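Local atomic coordinates of ATP-dependent DNA helicase (Mycobacterium smegmatis, PDB entry 5V9X), a protein that works as an ATP-dependent helicase that moves 3'-to-5' along single-stranded DNA and unwinds RNA:DNA duplexes. Residues A69-G74 and L225-R230; V264-N269 and T662-Q667; D573-Y578 and F776-R781. One frame throughout, in Å; residues are numbered along the deposited sequence.

Interaction 1 of 3, residues A69-G74 and L225-R230; sequences APTGSG and LSATVR. With ANP (phosphoaminophosphonic acid-adenylate ester), chain C.
The flat peptide joining Ala-69 to Pro-70 meets Ala-227 at its carbonyl oxygen: the CA and CB of Ala-227 both lie to the same side of the peptide plane, with CA 3.1 Å from Ala-69 O in a CA-H...O contact. Lys-75 NZ also donates to this oxygen. Residues 69-74 belong to what fits a P-loop (Walker A), completed by Lys-75 and Thr-76 at the start of helix 75-88, and Ser-226, Ala-227 and Thr-228 match the Ser-Ala-Thr motif III of superfamily 2 helicases. Strands 64-68 and 221-226 are parallel neighbours in the sheet of the first RecA-like domain, with Ser-226 bonded through its backbone to Val-67.

No hydrogen bond crosses between the two segments, and Ala-227 carries the packing. Its methyl packs against the turn of the P-loop, with CB 3.9 Å from Pro-70 CA and 4.2 Å from Thr-71 CG2. The Thr-71 methyl stands beside its own backbone N, anti to the carbonyl carbon. This brings CG2 to 3.4 Å from the gamma-phosphate oxygen O1G of AMP-PNP as well, so that one methyl borders both motif III and the terminal phosphate. Farther round the loop, Gly-74 N gives a weak hydrogen bond to O3A. Gln-411 and Arg-415, from the second RecA-like domain, touch Thr-71, which places the contact at the interdomain cleft that holds this ATP analogue.

Each loop has an internal brace. In the second, Ser-226 OG accepts from Thr-228 N (3.1 Å, nearly straight at 162°), an ST turn that fixes the bend at Ala-227, while Thr-228 OG1 is bonded to Gln-411 NE2. In the P-loop, the hydroxyl of Ser-73 reaches back over the turn: OG donates to Pro-70 O at 2.8 Å, approaching from above the carbonyl plane.

Interaction 2 of 3, residues V264-N269 and T662-Q667; sequences VPDMAN and TDNLHQ
Asn-664 joins the helix to the loop through both ends of its amide: OD1 accepts from Met-267 N at 2.8 Å (154° at the hydrogen), and ND2 donates to Val-264 O at 3.1 Å. In both bonds the donor stands somewhat out of the carbonyl plane. ND2 is also hydrogen-bonded to Tyr-660 O just ahead of the helix, so the loop on one side and Tyr-660 on the other together fix the rotation of this buried amide. The loop leaves strand 256-262 of the second RecA-like domain, next to strand 657-659 at the edge of the same parallel sheet, and helix 661-676 follows that edge strand directly.

Asp-266 shapes the loop with an Asx turn, OD1 accepting from Ala-268 N at 2.9 Å from above the carboxylate plane. The side chain of Gln-667, one helical turn beyond Asn-664, crosses that of Asp-266 at about a right angle, the amide and carboxylate planes steeply inclined. As modelled, Gln-667 OE1 faces Asp-266 OD1 at 3.0 Å, a pair of acceptors that makes no hydrogen bond.

Beside these bonds Met-267 provides the apolar part of the contact, and it also rests on Leu-436 of helix 433-448. That helix receives Leu-665 from the other segment too. The Met-267 chain runs past the Asn-664 amide, CG lying 3.7 Å from OD1, and then bends at its last torsion (chi3 -75°), bringing CE to 3.5 Å from Asn-664 CB.

Interaction 3 of 3, residues D573-Y578 and F776-R781; sequences DEEMVY and FASRFR
Short helix 574-578 approaches helix 776-781 with their axes 9.9 Å apart and their directions 125° from one another. The backbones come nearest at Glu-575 and Ser-778, whose CA atoms are 6.9 Å apart. Asp-573 caps the short helix, OD1 accepting from Glu-575 N at 3.0 Å, and so fixes its first turn where Glu-574 projects toward the other helix.

Glu-574 and Arg-781 meet from opposite directions in a salt bridge. Arg-781 turns at chi3 (55°) and grips side-on, NE and NH2 each 2.8 Å from the one oxygen, Glu-574 OE2, on its syn side. Carboxylate and guanidinium are steeply inclined, so this is not a flat two-oxygen pairing. Ser-778 OG adds a weak third bond to OE2. The other oxygen, OE1, pairs with Arg-805, leaving the carboxylate between two arginines, which would probably favour its ionised form. At the more exposed end, Ala-777 CB sits over one face of the Tyr-578 ring, 3.9 Å from its centroid, in a CH-pi contact.

Glu-575 lays its CG against Ser-778 OG while its carboxylate turns to Arg-619. Behind the contact, Phe-776 and Phe-780 pack on helices 801-815 and 822-835, so that helix 774-786 is held between these helices and the short helix 574-578 of the winged-helix region.

In the fold
Interaction 1 is the buried one of the three and the one at the nucleotide; interactions 2 and 3 are partly buried and lie near the bound DNA. No secondary-structure element is shared among them. Interaction 1 joins loops of neighbouring strands inside the first RecA-like domain by small-residue packing, without a direct hydrogen bond. Interaction 2 ties a loop of the second RecA-like sheet to a helix by hydrogen bonds of one neutral side-chain amide, whereas interaction 3 sets helix against helix mainly through a salt bridge, with a CH-pi contact at its exposed end. Along the chain, 573-578 falls between the two segments of interaction 2, and 662-667 between those of interaction 3.

Interaction 1 of 3, residues A69-G74 and L225-R230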
loop_
_atom_site.group_PDB
_atom_site.type_symbol
_atom_site.label_atom_id
_atom_site.label_comp_id
_atom_site.label_asym_id
_atom_site.label_seq_id
_atom_site.Cartn_x
_atom_site.Cartn_y
_atom_site.Cartn_z
ATOM N N ALA A 69 16.792 1.582 8.632
ATOM C CA ALA A 69 16.980 2.370 9.841
ATOM C C ALA A 69 15.703 3.153 10.102
ATOM O O ALA A 69 14.944 3.430 9.166
ATOM C CB ALA A 69 18.183 3.316 9.707
ATOM N N PRO A 70 15.438 3.530 11.365
ATOM C CA PRO A 70 14.192 4.247 11.680
ATOM C C PRO A 70 14.062 5.601 10.995
ATOM O O PRO A 70 14.958 6.027 10.260
ATOM C CB PRO A 70 14.256 4.400 13.205
ATOM C CG PRO A 70 15.695 4.229 13.558
ATOM C CD PRO A 70 16.227 3.242 12.574
ATOM N N THR A 71 12.947 6.292 11.247
ATOM C CA THR A 71 12.634 7.504 10.494
ATOM C C THR A 71 13.568 8.657 10.841
ATOM O O THR A 71 13.793 9.541 10.007
ATOM C CB THR A 71 11.179 7.909 10.730
ATOM O OG1 THR A 71 10.899 7.904 12.135
ATOM C CG2 THR A 71 10.236 6.943 10.024
ATOM N N GLY A 72 14.119 8.672 12.051
ATOM C CA GLY A 72 15.058 9.710 12.424
ATOM C C GLY A 72 16.499 9.259 12.316
ATOM O O GLY A 72 17.229 9.248 13.312
ATOM N N SER A 73 16.926 8.885 11.108
ATOM C CA SER A 73 18.267 8.353 10.899
ATOM C C SER A 73 19.067 9.069 9.821
ATOM O O SER A 73 20.281 8.846 9.736
ATOM C CB SER A 73 18.201 6.860 10.546
ATOM O OG SER A 73 17.452 6.141 11.508
ATOM N N GLY A 74 18.444 9.913 9.004
ATOM C CA GLY A 74 19.161 10.597 7.948
ATOM C C GLY A 74 19.515 9.687 6.793
ATOM O O GLY A 74 20.656 9.688 6.321
ATOM N N LEU A 225 16.029 2.505 0.573
ATOM C CA LEU A 225 15.836 3.088 1.893
ATOM C C LEU A 225 14.450 2.733 2.410
ATOM O O LEU A 225 13.472 2.788 1.661
ATOM C CB LEU A 225 15.989 4.615 1.852
ATOM C CG LEU A 225 17.192 5.166 1.089
ATOM C CD1 LEU A 225 17.085 6.673 0.925
ATOM C CD2 LEU A 225 18.474 4.792 1.804
ATOM N N SER A 226 14.373 2.370 3.689
ATOM C CA SER A 226 13.093 2.116 4.337
ATOM C C SER A 226 13.313 1.865 5.819
ATOM O O SER A 226 14.292 1.223 6.207
ATOM C CB SER A 226 12.365 0.918 3.713
ATOM O OG SER A 226 11.149 0.657 4.395
ATOM N N ALA A 227 12.397 2.378 6.636
ATOM C CA ALA A 227 12.379 2.097 8.062
ATOM C C ALA A 227 11.630 0.817 8.403
ATOM O O ALA A 227 11.675 0.378 9.558
ATOM C CB ALA A 227 11.749 3.268 8.819
ATOM N N THR A 228 10.942 0.213 7.432
ATOM C CA THR A 228 10.056 -0.931 7.663
ATOM C C THR A 228 10.359 -1.996 6.609
ATOM O O THR A 228 9.684 -2.080 5.580
ATOM C CB THR A 228 8.592 -0.489 7.627
ATOM O OG1 THR A 228 8.341 0.232 6.414
ATOM C CG2 THR A 228 8.281 0.413 8.813
ATOM N N VAL A 229 11.375 -2.812 6.875
ATOM C CA VAL A 229 11.834 -3.836 5.942
ATOM C C VAL A 229 11.718 -5.193 6.618
ATOM O O VAL A 229 12.353 -5.433 7.652
ATOM C CB VAL A 229 13.278 -3.588 5.481
ATOM C CG1 VAL A 229 13.719 -4.686 4.524
ATOM C CG2 VAL A 229 13.403 -2.227 4.828
ATOM N N ARG A 230 10.925 -6.079 6.026
ATOM C CA ARG A 230 10.805 -7.454 6.489
ATOM C C ARG A 230 10.206 -8.323 5.388
ATOM O O ARG A 230 9.077 -8.074 4.944
ATOM C CB ARG A 230 9.953 -7.530 7.757
ATOM C CG ARG A 230 9.491 -8.934 8.098
ATOM C CD ARG A 230 8.871 -8.992 9.480
ATOM N NE ARG A 230 8.087 -10.209 9.669
ATOM C CZ ARG A 230 7.703 -10.672 10.854
ATOM N NH1 ARG A 230 8.039 -10.026 11.962
ATOM N NH2 ARG A 230 6.991 -11.788 10.931
HETATM P PG ANP C . 12.290 8.678 6.861
HETATM O O1G ANP C . 10.932 9.028 7.380
HETATM O O2G ANP C . 12.317 8.843 5.294
HETATM O O3G ANP C . 12.640 7.181 7.241
HETATM P PB ANP C . 14.950 9.430 6.970
HETATM O O1B ANP C . 14.957 9.445 5.415
HETATM O O2B ANP C . 15.438 8.113 7.467
HETATM N N3B ANP C . 13.413 9.729 7.554
HETATM P PA ANP C . 15.887 11.974 6.809
HETATM O O1A ANP C . 14.541 12.418 6.367
HETATM O O2A ANP C . 16.905 11.870 5.674
HETATM O O3A ANP C . 15.888 10.547 7.500
HETATM O "O5'" ANP C . 16.424 12.937 7.942
HETATM C "C5'" ANP C . 15.729 13.287 9.185
HETATM C "C4'" ANP C . 16.078 14.706 9.560
HETATM O "O4'" ANP C . 17.374 14.755 10.212
HETATM C "C3'" ANP C . 16.208 15.637 8.363
HETATM O "O3'" ANP C . 15.948 16.970 8.776
HETATM C "C2'" ANP C . 17.686 15.494 7.998
HETATM O "O2'" ANP C . 18.136 16.451 7.026
HETATM C "C1'" ANP C . 18.305 15.455 9.397
HETATM N N9 ANP C . 19.597 14.771 9.512
HETATM C C8 ANP C . 20.235 13.985 8.587
HETATM N N7 ANP C . 21.379 13.494 9.000
HETATM C C5 ANP C . 21.511 14.003 10.282
HETATM C C6 ANP C . 22.511 13.858 11.262
HETATM N N6 ANP C . 23.614 13.125 11.092
HETATM N N1 ANP C . 22.335 14.502 12.440
HETATM C C2 ANP C . 21.231 15.233 12.615
HETATM N N3 ANP C . 20.223 15.444 11.764
HETATM C C4 ANP C . 20.423 14.794 10.611
#

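Interaction 2 of 3, residues V264-N269 and T662-Q667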
loop_
_atom_site.group_PDB
_atom_site.type_symbol
_atom_site.label_atom_id
_atom_site.label_comp_id
_atom_site.label_asym_id
_atom_site.label_seq_id
_atom_site.Cartn_x
_atom_site.Cartn_y
_atom_site.Cartn_z
ATOM N N VAL A 264 -15.618 9.094 24.201
ATOM C CA VAL A 264 -16.939 8.838 24.773
ATOM C C VAL A 264 -16.849 7.743 25.832
ATOM O O VAL A 264 -15.982 6.863 25.741
ATOM C CB VAL A 264 -17.955 8.468 23.679
ATOM C CG1 VAL A 264 -18.110 9.611 22.691
ATOM C CG2 VAL A 264 -17.527 7.210 22.958
ATOM N N PRO A 265 -17.717 7.759 26.854
ATOM C CA PRO A 265 -17.635 6.741 27.912
ATOM C C PRO A 265 -18.180 5.385 27.493
ATOM O O PRO A 265 -17.768 4.352 28.030
ATOM C CB PRO A 265 -18.473 7.350 29.044
ATOM C CG PRO A 265 -19.458 8.218 28.342
ATOM C CD PRO A 265 -18.728 8.788 27.156
ATOM N N ASP A 266 -19.110 5.374 26.541
ATOM C CA ASP A 266 -19.730 4.130 26.089
ATOM C C ASP A 266 -20.020 4.269 24.602
ATOM O O ASP A 266 -20.940 4.996 24.215
ATOM C CB ASP A 266 -21.004 3.834 26.878
ATOM C CG ASP A 266 -21.576 2.459 26.581
ATOM O OD1 ASP A 266 -21.032 1.750 25.709
ATOM O OD2 ASP A 266 -22.576 2.084 27.229
ATOM N N MET A 267 -19.237 3.575 23.775
ATOM C CA MET A 267 -19.456 3.617 22.335
ATOM C C MET A 267 -20.703 2.847 21.918
ATOM O O MET A 267 -21.199 3.055 20.806
ATOM C CB MET A 267 -18.230 3.071 21.600
ATOM C CG MET A 267 -16.986 3.922 21.785
ATOM S SD MET A 267 -15.557 3.356 20.844
ATOM C CE MET A 267 -15.055 1.941 21.811
ATOM N N ALA A 268 -21.218 1.967 22.781
ATOM C CA ALA A 268 -22.425 1.214 22.458
ATOM C C ALA A 268 -23.688 2.026 22.708
ATOM O O ALA A 268 -24.675 1.873 21.978
ATOM C CB ALA A 268 -22.465 -0.081 23.270
ATOM N N ASN A 269 -23.680 2.880 23.729
ATOM C CA ASN A 269 -24.792 3.769 24.057
ATOM C C ASN A 269 -24.255 5.195 23.990
ATOM O O ASN A 269 -23.760 5.735 24.982
ATOM C CB ASN A 269 -25.381 3.437 25.436
ATOM C CG ASN A 269 -26.277 4.541 25.979
ATOM O OD1 ASN A 269 -26.926 5.267 25.225
ATOM N ND2 ASN A 269 -26.309 4.671 27.301
ATOM N N THR A 662 -9.960 2.304 28.089
ATOM C CA THR A 662 -9.946 1.115 28.935
ATOM C C THR A 662 -11.362 0.657 29.270
ATOM O O THR A 662 -11.659 -0.542 29.221
ATOM C CB THR A 662 -9.158 1.383 30.219
ATOM O OG1 THR A 662 -7.807 1.729 29.894
ATOM C CG2 THR A 662 -9.155 0.147 31.103
ATOM N N ASP A 663 -12.246 1.597 29.616
ATOM C CA ASP A 663 -13.620 1.237 29.951
ATOM C C ASP A 663 -14.315 0.551 28.782
ATOM O O ASP A 663 -14.990 -0.470 28.961
ATOM C CB ASP A 663 -14.402 2.483 30.371
ATOM C CG ASP A 663 -14.047 2.957 31.767
ATOM O OD1 ASP A 663 -13.909 2.107 32.672
ATOM O OD2 ASP A 663 -13.909 4.185 31.957
ATOM N N ASN A 664 -14.151 1.092 27.574
ATOM C CA ASN A 664 -14.898 0.582 26.429
ATOM C C ASN A 664 -14.364 -0.757 25.942
ATOM O O ASN A 664 -15.140 -1.595 25.472
ATOM C CB ASN A 664 -14.874 1.605 25.297
ATOM C CG ASN A 664 -15.791 2.774 25.555
ATOM O OD1 ASN A 664 -16.979 2.723 25.244
ATOM N ND2 ASN A 664 -15.246 3.836 26.135
ATOM N N LEU A 665 -13.050 -0.973 26.022
ATOM C CA LEU A 665 -12.501 -2.275 25.654
ATOM C C LEU A 665 -12.961 -3.351 26.626
ATOM O O LEU A 665 -13.385 -4.437 26.213
ATOM C CB LEU A 665 -10.975 -2.214 25.608
ATOM C CG LEU A 665 -10.297 -3.567 25.383
ATOM C CD1 LEU A 665 -10.699 -4.144 24.034
ATOM C CD2 LEU A 665 -8.788 -3.443 25.494
ATOM N N HIS A 666 -12.880 -3.064 27.927
ATOM C CA HIS A 666 -13.329 -4.018 28.934
ATOM C C HIS A 666 -14.806 -4.341 28.756
ATOM O O HIS A 666 -15.205 -5.511 28.763
ATOM C CB HIS A 666 -13.065 -3.462 30.333
ATOM C CG HIS A 666 -13.282 -4.458 31.429
ATOM N ND1 HIS A 666 -14.535 -4.883 31.813
ATOM C CD2 HIS A 666 -12.402 -5.114 32.224
ATOM C CE1 HIS A 666 -14.418 -5.760 32.794
ATOM N NE2 HIS A 666 -13.135 -5.918 33.063
ATOM N N GLN A 667 -15.634 -3.307 28.592
ATOM C CA GLN A 667 -17.063 -3.526 28.407
ATOM C C GLN A 667 -17.340 -4.315 27.135
ATOM O O GLN A 667 -18.205 -5.200 27.118
ATOM C CB GLN A 667 -17.797 -2.187 28.373
ATOM C CG GLN A 667 -19.303 -2.328 28.347
ATOM C CD GLN A 667 -19.986 -1.148 27.695
ATOM O OE1 GLN A 667 -19.334 -0.199 27.261
ATOM N NE2 GLN A 667 -21.311 -1.205 27.614
#

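Interaction 3 of 3, residues D573-Y578 and F776-R781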
loop_
_atom_site.group_PDB
_atom_site.type_symbol
_atom_site.label_atom_id
_atom_site.label_comp_id
_atom_site.label_asym_id
_atom_site.label_seq_id
_atom_site.Cartn_x
_atom_site.Cartn_y
_atom_site.Cartn_z
ATOM N N ASP A 573 -20.185 -1.942 -4.203
ATOM C CA ASP A 573 -18.885 -2.408 -4.662
ATOM C C ASP A 573 -19.016 -3.141 -5.992
ATOM O O ASP A 573 -20.008 -3.826 -6.252
ATOM C CB ASP A 573 -18.255 -3.325 -3.611
ATOM C CG ASP A 573 -16.758 -3.503 -3.802
ATOM O OD1 ASP A 573 -16.331 -3.884 -4.911
ATOM O OD2 ASP A 573 -16.003 -3.257 -2.835
ATOM N N GLU A 574 -17.989 -2.992 -6.836
ATOM C CA GLU A 574 -17.985 -3.645 -8.143
ATOM C C GLU A 574 -18.139 -5.157 -8.022
ATOM O O GLU A 574 -18.785 -5.784 -8.870
ATOM C CB GLU A 574 -16.695 -3.292 -8.891
ATOM C CG GLU A 574 -16.455 -4.076 -10.170
ATOM C CD GLU A 574 -15.282 -3.536 -10.967
ATOM O OE1 GLU A 574 -15.009 -2.321 -10.868
ATOM O OE2 GLU A 574 -14.630 -4.322 -11.688
ATOM N N GLU A 575 -17.570 -5.758 -6.973
ATOM C CA GLU A 575 -17.733 -7.190 -6.756
ATOM C C GLU A 575 -19.117 -7.519 -6.209
ATOM O O GLU A 575 -19.745 -8.490 -6.646
ATOM C CB GLU A 575 -16.648 -7.706 -5.811
ATOM C CG GLU A 575 -15.237 -7.567 -6.356
ATOM C CD GLU A 575 -14.186 -8.083 -5.392
ATOM O OE1 GLU A 575 -14.500 -8.997 -4.598
ATOM O OE2 GLU A 575 -13.047 -7.572 -5.428
ATOM N N MET A 576 -19.603 -6.729 -5.247
ATOM C CA MET A 576 -20.964 -6.916 -4.749
ATOM C C MET A 576 -21.983 -6.791 -5.876
ATOM O O MET A 576 -22.982 -7.519 -5.904
ATOM C CB MET A 576 -21.257 -5.903 -3.640
ATOM C CG MET A 576 -22.729 -5.780 -3.259
ATOM S SD MET A 576 -23.429 -7.300 -2.577
ATOM C CE MET A 576 -25.167 -6.872 -2.525
ATOM N N VAL A 577 -21.736 -5.883 -6.822
ATOM C CA VAL A 577 -22.652 -5.700 -7.944
ATOM C C VAL A 577 -22.605 -6.894 -8.890
ATOM O O VAL A 577 -23.632 -7.277 -9.466
ATOM C CB VAL A 577 -22.332 -4.380 -8.671
ATOM C CG1 VAL A 577 -23.103 -4.278 -9.973
ATOM C CG2 VAL A 577 -22.662 -3.196 -7.779
ATOM N N TYR A 578 -21.430 -7.509 -9.063
ATOM C CA TYR A 578 -21.320 -8.667 -9.947
ATOM C C TYR A 578 -22.211 -9.812 -9.486
ATOM O O TYR A 578 -22.620 -10.649 -10.300
ATOM C CB TYR A 578 -19.864 -9.128 -10.031
ATOM C CG TYR A 578 -19.624 -10.246 -11.025
ATOM C CD1 TYR A 578 -19.502 -9.980 -12.382
ATOM C CD2 TYR A 578 -19.512 -11.565 -10.604
ATOM C CE1 TYR A 578 -19.282 -10.995 -13.293
ATOM C CE2 TYR A 578 -19.290 -12.587 -11.507
ATOM C CZ TYR A 578 -19.175 -12.296 -12.849
ATOM O OH TYR A 578 -18.954 -13.310 -13.753
ATOM N N PHE A 776 -12.544 -12.673 -9.284
ATOM C CA PHE A 776 -11.850 -13.014 -10.520
ATOM C C PHE A 776 -12.304 -12.129 -11.672
ATOM O O PHE A 776 -11.488 -11.719 -12.505
ATOM C CB PHE A 776 -12.077 -14.484 -10.861
ATOM C CG PHE A 776 -11.517 -14.889 -12.193
ATOM C CD1 PHE A 776 -10.189 -15.256 -12.315
ATOM C CD2 PHE A 776 -12.318 -14.901 -13.325
ATOM C CE1 PHE A 776 -9.672 -15.625 -13.539
ATOM C CE2 PHE A 776 -11.802 -15.268 -14.551
ATOM C CZ PHE A 776 -10.480 -15.631 -14.657
ATOM N N ALA A 777 -13.604 -11.836 -11.747
ATOM C CA ALA A 777 -14.102 -10.958 -12.800
ATOM C C ALA A 777 -13.444 -9.586 -12.730
ATOM O O ALA A 777 -13.055 -9.022 -13.759
ATOM C CB ALA A 777 -15.623 -10.832 -12.707
ATOM N N SER A 778 -13.295 -9.041 -11.520
ATOM C CA SER A 778 -12.664 -7.733 -11.367
ATOM C C SER A 778 -11.183 -7.791 -11.716
ATOM O O SER A 778 -10.676 -6.943 -12.460
ATOM C CB SER A 778 -12.859 -7.217 -9.941
ATOM O OG SER A 778 -14.223 -6.937 -9.678
ATOM N N ARG A 779 -10.470 -8.786 -11.186
ATOM C CA ARG A 779 -9.037 -8.864 -11.431
ATOM C C ARG A 779 -8.717 -9.290 -12.859
ATOM O O ARG A 779 -7.615 -9.009 -13.340
ATOM C CB ARG A 779 -8.384 -9.809 -10.422
ATOM C CG ARG A 779 -8.551 -9.362 -8.971
ATOM C CD ARG A 779 -8.017 -7.950 -8.754
ATOM N NE ARG A 779 -8.367 -7.417 -7.440
ATOM C CZ ARG A 779 -7.538 -7.372 -6.401
ATOM N NH1 ARG A 779 -6.298 -7.828 -6.519
ATOM N NH2 ARG A 779 -7.947 -6.867 -5.243
ATOM N N PHE A 780 -9.650 -9.949 -13.551
ATOM C CA PHE A 780 -9.456 -10.186 -14.979
ATOM C C PHE A 780 -9.562 -8.886 -15.766
ATOM O O PHE A 780 -8.846 -8.692 -16.754
ATOM C CB PHE A 780 -10.470 -11.208 -15.496
ATOM C CG PHE A 780 -10.334 -11.509 -16.967
ATOM C CD1 PHE A 780 -9.516 -12.537 -17.404
ATOM C CD2 PHE A 780 -11.029 -10.765 -17.912
ATOM C CE1 PHE A 780 -9.390 -12.819 -18.756
ATOM C CE2 PHE A 780 -10.904 -11.038 -19.265
ATOM C CZ PHE A 780 -10.086 -12.067 -19.687
ATOM N N ARG A 781 -10.459 -7.988 -15.348
ATOM C CA ARG A 781 -10.580 -6.695 -16.013
ATOM C C ARG A 781 -9.331 -5.849 -15.797
ATOM O O ARG A 781 -8.760 -5.311 -16.754
ATOM C CB ARG A 781 -11.819 -5.956 -15.506
ATOM C CG ARG A 781 -11.879 -4.501 -15.946
ATOM C CD ARG A 781 -12.993 -3.743 -15.248
ATOM N NE ARG A 781 -12.902 -3.829 -13.791
ATOM C CZ ARG A 781 -12.058 -3.118 -13.049
ATOM N NH1 ARG A 781 -11.216 -2.269 -13.623
ATOM N NH2 ARG A 781 -12.053 -3.259 -11.731
#